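Local coordinates for protein glycoside hydrolase family 81 (Clostridium thermocellum, PDB 6FOP) that probably hydrolyses beta-1,3-glucans such as laminarin as part of the cellulosome's degradation of these polysaccharides, at residues K63-E68 with D88-H93; Q429-D434 with I505-A510. All coordinates share one frame; numbering follows the deposited sequence.

In the fold
Contact 1 and contact 2 lie on opposite sides of the chain's centre, with about 51 Å between their centres and about 38 Å between their nearest atoms. They share no element: contact 1 pairs neighbouring antiparallel strands of a seven-stranded sheet, whereas contact 2 packs two helices of the family 81 C-terminal domain. Both are largely buried, although each includes partly exposed residues. Their chemistry follows their place. Contact 1 relies on backbone hydrogen bonds, with a lysine-threonine-glutamate cluster on one face of the sheet; contact 2 relies on apolar side chains, with two alanines meeting between the helices, and its polar link between backbones is a single water.

Contact 1: residues K63-E68 with D88-H93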
loop_
_atom_site.group_PDB
_atom_site.type_symbol
_atom_site.label_atom_id
_atom_site.label_comp_id
_atom_site.label_asym_id
_atom_site.label_seq_id
_atom_site.Cartn_x
_atom_site.Cartn_y
_atom_site.Cartn_z
ATOM N N LYS A 63 -21.755 6.127 14.520
ATOM C CA LYS A 63 -22.236 7.306 15.260
ATOM C C LYS A 63 -23.085 6.825 16.420
ATOM O O LYS A 63 -23.324 5.632 16.550
ATOM C CB LYS A 63 -22.999 8.268 14.342
ATOM C CG LYS A 63 -24.227 7.666 13.683
ATOM C CD LYS A 63 -24.883 8.647 12.737
ATOM C CE LYS A 63 -26.180 8.091 12.157
ATOM N NZ LYS A 63 -26.721 9.003 11.114
ATOM N N ALA A 64 -23.499 7.746 17.290
ATOM C CA ALA A 64 -24.250 7.347 18.473
ATOM C C ALA A 64 -25.457 6.434 18.169
ATOM O O ALA A 64 -25.694 5.469 18.897
ATOM C CB ALA A 64 -24.652 8.578 19.278
ATOM N N GLU A 65 -26.186 6.712 17.090
ATOM C CA GLU A 65 -27.403 5.954 16.737
ATOM C C GLU A 65 -27.083 4.540 16.233
ATOM O O GLU A 65 -27.883 3.619 16.380
ATOM C CB GLU A 65 -28.194 6.710 15.641
ATOM C CG GLU A 65 -29.460 5.992 15.167
ATOM C CD GLU A 65 -30.167 6.674 14.025
ATOM O OE1 GLU A 65 -29.674 7.707 13.512
ATOM O OE2 GLU A 65 -31.226 6.151 13.619
ATOM N N GLY A 66 -25.942 4.364 15.573
ATOM C CA GLY A 66 -25.665 3.085 14.926
ATOM C C GLY A 66 -24.657 3.221 13.806
ATOM O O GLY A 66 -23.706 4.024 13.904
ATOM N N ILE A 67 -24.888 2.466 12.730
ATOM C CA ILE A 67 -23.937 2.365 11.619
ATOM C C ILE A 67 -24.552 2.901 10.333
ATOM O O ILE A 67 -25.495 2.300 9.776
ATOM C CB ILE A 67 -23.474 0.901 11.372
ATOM C CG1 ILE A 67 -23.028 0.189 12.662
ATOM C CG2 ILE A 67 -22.336 0.912 10.356
ATOM C CD1 ILE A 67 -24.087 -0.659 13.336
ATOM N N GLU A 68 -24.039 4.035 9.845
ATOM C CA GLU A 68 -24.461 4.533 8.544
ATOM C C GLU A 68 -23.936 3.589 7.480
ATOM O O GLU A 68 -22.789 3.153 7.570
ATOM C CB GLU A 68 -23.926 5.930 8.232
ATOM C CG GLU A 68 -24.359 6.995 9.220
ATOM C CD GLU A 68 -24.045 8.402 8.763
ATOM O OE1 GLU A 68 -23.165 8.581 7.900
ATOM O OE2 GLU A 68 -24.661 9.353 9.308
ATOM N N ASP A 88 -27.140 6.374 3.285
ATOM C CA ASP A 88 -28.372 5.927 2.628
ATOM C C ASP A 88 -29.324 5.415 3.702
ATOM O O ASP A 88 -30.527 5.713 3.659
ATOM C CB ASP A 88 -28.075 4.859 1.556
ATOM C CG ASP A 88 -27.354 5.418 0.334
ATOM O OD1 ASP A 88 -27.534 6.618 -0.002
ATOM O OD2 ASP A 88 -26.579 4.635 -0.311
ATOM N N PHE A 89 -28.823 4.649 4.662
ATOM C CA PHE A 89 -29.616 4.304 5.852
ATOM C C PHE A 89 -28.684 4.037 7.010
ATOM O O PHE A 89 -27.517 3.609 6.818
ATOM C CB PHE A 89 -30.554 3.106 5.625
ATOM C CG PHE A 89 -29.865 1.884 5.143
ATOM C CD1 PHE A 89 -29.365 0.953 6.064
ATOM C CD2 PHE A 89 -29.762 1.612 3.796
ATOM C CE1 PHE A 89 -28.748 -0.208 5.628
ATOM C CE2 PHE A 89 -29.134 0.468 3.349
ATOM C CZ PHE A 89 -28.651 -0.462 4.271
ATOM N N THR A 90 -29.185 4.254 8.224
ATOM C CA THR A 90 -28.450 3.932 9.419
ATOM C C THR A 90 -29.048 2.663 10.042
ATOM O O THR A 90 -30.271 2.572 10.251
ATOM C CB THR A 90 -28.466 5.123 10.411
ATOM O OG1 THR A 90 -27.716 6.215 9.846
ATOM C CG2 THR A 90 -27.877 4.757 11.709
ATOM N N VAL A 91 -28.190 1.690 10.322
ATOM C CA VAL A 91 -28.570 0.482 11.034
ATOM C C VAL A 91 -28.472 0.814 12.505
ATOM O O VAL A 91 -27.386 0.903 13.060
ATOM C CB VAL A 91 -27.655 -0.701 10.673
ATOM C CG1 VAL A 91 -27.994 -1.942 11.488
ATOM C CG2 VAL A 91 -27.747 -1.022 9.189
ATOM N N GLY A 92 -29.653 0.999 13.117
ATOM C CA GLY A 92 -29.787 1.300 14.532
ATOM C C GLY A 92 -30.477 0.150 15.260
ATOM O O GLY A 92 -30.622 -0.959 14.723
ATOM N N HIS A 93 -30.959 0.450 16.458
ATOM C CA HIS A 93 -31.425 -0.552 17.400
ATOM C C HIS A 93 -32.771 -0.060 17.973
ATOM O O HIS A 93 -32.975 1.148 18.223
ATOM C CB HIS A 93 -30.364 -0.723 18.468
ATOM C CG HIS A 93 -30.569 -1.884 19.383
ATOM N ND1 HIS A 93 -31.536 -1.885 20.358
ATOM C CD2 HIS A 93 -29.885 -3.036 19.536
ATOM C CE1 HIS A 93 -31.454 -2.996 21.067
ATOM N NE2 HIS A 93 -30.461 -3.715 20.580
HETATM O O HOH W 1 -30.238 3.007 17.574
#
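Lys63 reaches Thr90 by two torsions: chi1 of 60° lodges Lys63 CG between its own backbone N and carbonyl carbon, from where an extended chain runs to NZ, and chi1 of -67° sets Thr90 OG1 anti to the carbonyl carbon. The two side chains meet tip to tip, Lys63 NZ lying 3.2 Å from Thr90 OG1, a weak hydrogen bond. The ammonium group is held more firmly by Glu68 OE2 at 2.8 Å, a salt bridge that uses the carboxylate's anti lone pair. Thr90 CG2 rests against the carboxylate end of Glu65, 3.8 Å from Glu65 CD, crossing it at a slant.

Beneath this cluster the backbones pair antiparallel. Ile67 and Val91 form a hydrogen-bonded pair: Ile67 N donates to Val91 O at 3.0 Å, and Val91 N to Ile67 O at 2.8 Å, this second donor standing above the carbonyl plane. Gly66 CA also comes within 3.3 Å of Val91 O in a CA-H...O contact. At the Gly66 phi of 157° a CB would jam against the preceding carbonyl O and clash with Val91 O; this glycine ends the two-residue hairpin turn through Ala64 and Glu65, closed by reciprocal backbone bonds, Lys63 N to Gly66 O and Gly66 N to Lys63 O. A water joins Glu65 O and His93 N.

On the opposite face, Ile67 and Val91 both lean on Phe136. At the far end Asp88 and Phe89 together face Val69, a classic beta bulge.

Asn87 OD1 is the stronger partner of Thr90 OG1, and His85 NE2 bonds Glu68 OE1. The lysine charge is therefore met by a carboxylate on its own segment, while the hydroxyl of the neighbouring strand adds a weaker polar tie; this pairing probably favours the charged forms of Lys63 and Glu68.

Contact 2: residues Q429-D434 with I505-A510; sequences QIALRD and ILWGEA
Leu506, first of the touching residues along 505-510, points toward 429-434 and lays CD1 4.0 Å from Gln429 NE2, the two side chains crossing. That amide is anchored elsewhere, by Pro307 O and His425 NE2, while Gln429 OE1 accepts from Arg433 NH1 on a lone pair in the carbonyl plane. Next, Trp507 starts away from the partner helix, with CG anti to the backbone N (chi1 177°), yet the six-membered part of its indole returns: CZ3 lies 3.7 Å from Ala431 CB, and NE1 bonds Glu448. One turn after Leu506, Ala510 directs its CB between two partners, 3.8 Å from Ala431 CB and 3.6 Å from Leu432 CD2. A water donates to both Ala431 O and Ala510 O, at 2.9 and 2.8 Å, tying the two backbones together.

Small residues at the meeting point fit the axes of 429-433 and 505-510 approaching to 8.7 Å at 19°, nearly parallel and consistent with the (alpha/alpha)6 barrel of family 81 enzymes. Ala438 of helix 435-438 touches both Ala431 and Trp507, while Ile430 packs on helix 362-379 and Arg433 on helix 339-359.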
loop_
_atom_site.group_PDB
_atom_site.type_symbol
_atom_site.label_atom_id
_atom_site.label_comp_id
_atom_site.label_asym_id
_atom_site.label_seq_id
_atom_site.Cartn_x
_atom_site.Cartn_y
_atom_site.Cartn_z
ATOM N N GLN A 429 22.013 -2.491 1.250
ATOM C CA GLN A 429 23.266 -2.257 0.529
ATOM C C GLN A 429 24.473 -2.709 1.366
ATOM O O GLN A 429 25.429 -3.276 0.809
ATOM C CB GLN A 429 23.390 -0.802 0.130
ATOM C CG GLN A 429 22.386 -0.300 -0.906
ATOM C CD GLN A 429 22.461 -1.009 -2.241
ATOM O OE1 GLN A 429 23.441 -1.686 -2.546
ATOM N NE2 GLN A 429 21.425 -0.871 -3.056
ATOM N N ILE A 430 24.442 -2.476 2.680
ATOM C CA ILE A 430 25.499 -3.007 3.531
ATOM C C ILE A 430 25.500 -4.537 3.490
ATOM O O ILE A 430 26.568 -5.160 3.341
ATOM C CB ILE A 430 25.424 -2.480 4.965
ATOM C CG1 ILE A 430 25.615 -0.977 4.991
ATOM C CG2 ILE A 430 26.446 -3.170 5.853
ATOM C CD1 ILE A 430 25.202 -0.342 6.272
ATOM N N ALA A 431 24.324 -5.147 3.616
ATOM C CA ALA A 431 24.230 -6.618 3.602
ATOM C C ALA A 431 24.788 -7.303 2.365
ATOM O O ALA A 431 25.383 -8.375 2.458
ATOM C CB ALA A 431 22.794 -7.039 3.841
ATOM N N LEU A 432 24.635 -6.651 1.213
ATOM C CA LEU A 432 25.156 -7.174 -0.056
ATOM C C LEU A 432 26.692 -7.202 -0.055
ATOM O O LEU A 432 27.290 -7.973 -0.797
ATOM C CB LEU A 432 24.654 -6.324 -1.233
ATOM C CG LEU A 432 23.174 -6.500 -1.534
ATOM C CD1 LEU A 432 22.666 -5.358 -2.417
ATOM C CD2 LEU A 432 22.915 -7.852 -2.185
ATOM N N ARG A 433 27.300 -6.378 0.792
ATOM C CA ARG A 433 28.749 -6.221 0.874
ATOM C C ARG A 433 29.376 -6.838 2.108
ATOM O O ARG A 433 30.578 -7.077 2.134
ATOM C CB ARG A 433 29.086 -4.733 0.831
ATOM C CG ARG A 433 28.716 -4.078 -0.488
ATOM C CD ARG A 433 28.625 -2.585 -0.346
ATOM N NE ARG A 433 28.445 -1.949 -1.643
ATOM C CZ ARG A 433 27.284 -1.828 -2.299
ATOM N NH1 ARG A 433 26.160 -2.257 -1.761
ATOM N NH2 ARG A 433 27.227 -1.244 -3.473
ATOM N N ASP A 434 28.583 -7.099 3.138
ATOM C CA ASP A 434 29.121 -7.435 4.433
ATOM C C ASP A 434 28.111 -8.342 5.133
ATOM O O ASP A 434 27.228 -7.858 5.863
ATOM C CB ASP A 434 29.436 -6.193 5.245
ATOM C CG ASP A 434 30.098 -6.493 6.550
ATOM O OD1 ASP A 434 30.102 -7.662 6.973
ATOM O OD2 ASP A 434 30.584 -5.531 7.188
ATOM N N ILE A 505 13.168 -6.764 -0.562
ATOM C CA ILE A 505 13.637 -7.775 -1.525
ATOM C C ILE A 505 15.159 -7.927 -1.420
ATOM O O ILE A 505 15.703 -9.040 -1.295
ATOM C CB ILE A 505 13.267 -7.431 -2.982
ATOM C CG1 ILE A 505 11.745 -7.365 -3.172
ATOM C CG2 ILE A 505 13.889 -8.420 -3.963
ATOM C CD1 ILE A 505 11.299 -6.906 -4.542
ATOM N N LEU A 506 15.850 -6.786 -1.480
ATOM C CA LEU A 506 17.314 -6.821 -1.436
ATOM C C LEU A 506 17.829 -7.375 -0.134
ATOM O O LEU A 506 18.776 -8.175 -0.143
ATOM C CB LEU A 506 17.907 -5.436 -1.673
ATOM C CG LEU A 506 17.697 -4.743 -3.017
ATOM C CD1 LEU A 506 18.310 -3.337 -3.040
ATOM C CD2 LEU A 506 18.235 -5.617 -4.153
ATOM N N TRP A 507 17.235 -6.974 0.992
ATOM C CA TRP A 507 17.654 -7.520 2.280
ATOM C C TRP A 507 17.485 -9.027 2.359
ATOM O O TRP A 507 18.372 -9.749 2.782
ATOM C CB TRP A 507 16.856 -6.844 3.409
ATOM C CG TRP A 507 17.183 -7.397 4.744
ATOM C CD1 TRP A 507 16.495 -8.366 5.421
ATOM C CD2 TRP A 507 18.309 -7.072 5.565
ATOM N NE1 TRP A 507 17.121 -8.660 6.606
ATOM C CE2 TRP A 507 18.242 -7.894 6.714
ATOM C CE3 TRP A 507 19.379 -6.173 5.441
ATOM C CZ2 TRP A 507 19.176 -7.812 7.751
ATOM C CZ3 TRP A 507 20.303 -6.110 6.454
ATOM C CH2 TRP A 507 20.198 -6.926 7.596
ATOM N N GLY A 508 16.319 -9.504 1.959
ATOM C CA GLY A 508 16.047 -10.920 1.988
ATOM C C GLY A 508 16.983 -11.716 1.113
ATOM O O GLY A 508 17.537 -12.723 1.531
ATOM N N GLU A 509 17.219 -11.245 -0.095
ATOM C CA GLU A 509 18.120 -11.963 -0.962
ATOM C C GLU A 509 19.562 -11.877 -0.453
ATOM O O GLU A 509 20.276 -12.879 -0.467
ATOM C CB GLU A 509 18.014 -11.425 -2.389
ATOM C CG GLU A 509 18.836 -12.179 -3.420
ATOM C CD GLU A 509 18.425 -13.613 -3.659
ATOM O OE1 GLU A 509 17.384 -14.114 -3.142
ATOM O OE2 GLU A 509 19.172 -14.287 -4.374
ATOM N N ALA A 510 19.978 -10.709 0.039
ATOM C CA ALA A 510 21.356 -10.551 0.537
ATOM C C ALA A 510 21.651 -11.445 1.731
ATOM O O ALA A 510 22.778 -11.897 1.911
ATOM C CB ALA A 510 21.618 -9.114 0.929
HETATM O O HOH W 2 24.256 -10.544 3.924
#